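Local structure of prophage Lp1 protein 11 (Lactobacillus plantarum WCFS1, 3B7H) at residues Leu21-Val26 / Asn38-Gly43. The protein probably binds DNA through a Cro/C1-type helix-turn-helix domain, as phage repressors do. Sequence-based numbering, arbitrary orientation.
Sequences LTINRV and NAMFEG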
# COMPACT_ATOMS: atom_id res chain seq x y z
N LEU A 21 8.24 19.19 8.24
CA LEU A 21 7.34 19.53 7.14
C LEU A 21 5.92 19.62 7.71
O LEU A 21 5.68 19.33 8.88
CB LEU A 21 7.39 18.46 6.04
CG LEU A 21 8.70 18.32 5.26
CD1 LEU A 21 8.83 16.98 4.60
CD2 LEU A 21 8.77 19.42 4.22
N THR A 22 4.98 20.00 6.87
CA THR A 22 3.58 19.92 7.21
C THR A 22 2.92 19.05 6.15
O THR A 22 3.45 18.90 5.05
CB THR A 22 2.92 21.32 7.27
OG1 THR A 22 3.08 22.00 6.02
CG2 THR A 22 3.54 22.17 8.38
N ILE A 23 1.77 18.47 6.47
CA ILE A 23 1.05 17.66 5.50
C ILE A 23 0.71 18.47 4.25
O ILE A 23 0.77 17.96 3.14
CB ILE A 23 -0.21 16.98 6.12
CG1 ILE A 23 -0.86 16.03 5.09
CG2 ILE A 23 -1.23 18.00 6.63
CD1 ILE A 23 -0.06 14.76 4.80
N ASN A 24 0.40 19.75 4.42
CA ASN A 24 0.07 20.62 3.31
C ASN A 24 1.27 20.87 2.41
O ASN A 24 1.16 20.89 1.19
CB ASN A 24 -0.46 21.95 3.86
CG ASN A 24 -0.88 22.92 2.78
OD1 ASN A 24 -0.21 23.94 2.55
ND2 ASN A 24 -2.00 22.63 2.15
N ARG A 25 2.43 21.07 3.02
CA ARG A 25 3.66 21.24 2.26
C ARG A 25 4.02 19.97 1.45
O ARG A 25 4.40 20.05 0.28
CB ARG A 25 4.79 21.60 3.22
CG ARG A 25 6.12 21.90 2.57
CD ARG A 25 5.99 22.84 1.36
NE ARG A 25 7.30 23.19 0.82
CZ ARG A 25 7.51 23.79 -0.37
NH1 ARG A 25 6.48 24.11 -1.17
NH2 ARG A 25 8.75 24.06 -0.76
N VAL A 26 3.87 18.81 2.09
CA VAL A 26 4.13 17.53 1.44
C VAL A 26 3.14 17.37 0.31
O VAL A 26 3.51 17.01 -0.78
CB VAL A 26 4.03 16.39 2.45
CG1 VAL A 26 4.02 15.04 1.76
CG2 VAL A 26 5.18 16.47 3.43
N ASN A 38 -7.24 15.34 2.46
CA ASN A 38 -8.35 15.21 3.38
C ASN A 38 -8.83 13.76 3.51
O ASN A 38 -9.10 13.29 4.62
CB ASN A 38 -9.52 16.16 2.96
CG ASN A 38 -9.18 17.66 3.18
OD1 ASN A 38 -8.32 18.01 4.00
ND2 ASN A 38 -9.87 18.54 2.44
N ALA A 39 -8.91 13.06 2.37
CA ALA A 39 -9.38 11.65 2.32
C ALA A 39 -8.48 10.72 3.15
O ALA A 39 -8.95 9.91 3.97
CB ALA A 39 -9.46 11.17 0.89
N MET A 40 -7.18 10.86 2.95
CA MET A 40 -6.16 10.14 3.73
C MET A 40 -6.50 10.08 5.22
O MET A 40 -6.42 9.00 5.81
CB MET A 40 -4.80 10.82 3.53
CG MET A 40 -3.65 10.30 4.38
SD MET A 40 -2.06 10.58 3.54
CE MET A 40 -1.92 12.36 3.57
N PHE A 41 -6.88 11.23 5.80
CA PHE A 41 -7.16 11.37 7.24
C PHE A 41 -8.67 11.30 7.60
O PHE A 41 -9.04 11.43 8.78
CB PHE A 41 -6.56 12.69 7.79
CG PHE A 41 -5.06 12.74 7.75
CD1 PHE A 41 -4.30 12.34 8.85
CD2 PHE A 41 -4.39 13.17 6.61
CE1 PHE A 41 -2.92 12.37 8.80
CE2 PHE A 41 -3.00 13.19 6.55
CZ PHE A 41 -2.27 12.79 7.65
N GLU A 42 -9.53 11.11 6.58
CA GLU A 42 -10.94 10.75 6.80
C GLU A 42 -10.95 9.27 7.11
O GLU A 42 -10.56 8.46 6.26
CB GLU A 42 -11.84 11.01 5.58
CG GLU A 42 -12.25 12.47 5.34
CD GLU A 42 -13.14 13.04 6.46
OE1 GLU A 42 -14.23 12.47 6.69
OE2 GLU A 42 -12.75 14.05 7.10
N GLY A 43 -11.38 8.94 8.32
CA GLY A 43 -11.46 7.57 8.75
C GLY A 43 -12.32 6.69 7.87
O GLY A 43 -11.99 5.52 7.66
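Ile-23, in the first turn of helix 23-30, meets Met-40 and Phe-41, in the C-terminal part of segment 38-43's helical run, through one branch of its side chain. The bond from CA to CB is directed toward segment 38-43, and CG1, anti to the backbone N (chi1 -175°), continues that way; CG1 then lies 3.8 Å from Phe-41 CE2 and also comes near Met-40 CE. One bond further, Ile-23 CD1 meets Met-40 CE tip to tip, at 3.3 Å, tighter than usual van der Waals contact for two methyl carbons. The same CD1 sits near the plane of the Phe-41 ring, at its edge, 3.8 Å from CE2 and with CZ close by, so the ring faces take no part in this meeting. Helices 23-30 and 34-41 are the helix-turn-helix pair of a Cro/C1-type domain; in this family the second of the two usually serves as the recognition helix. Ile-23 lies in the first turn of the former, Met-40 late in the latter, and no hydrogen bond links the segments. Helix 4-18 lines the contact as well: Met-13 touches both Ile-23 and Phe-41, and Leu-12 touches Met-40. Just before Ile-23, Thr-22 is the N-cap: its OG1 accepts from Arg-25 N at 3.2 Å, with an N-H...O angle of 154°, a capping bond at the start of the helix that carries Ile-23.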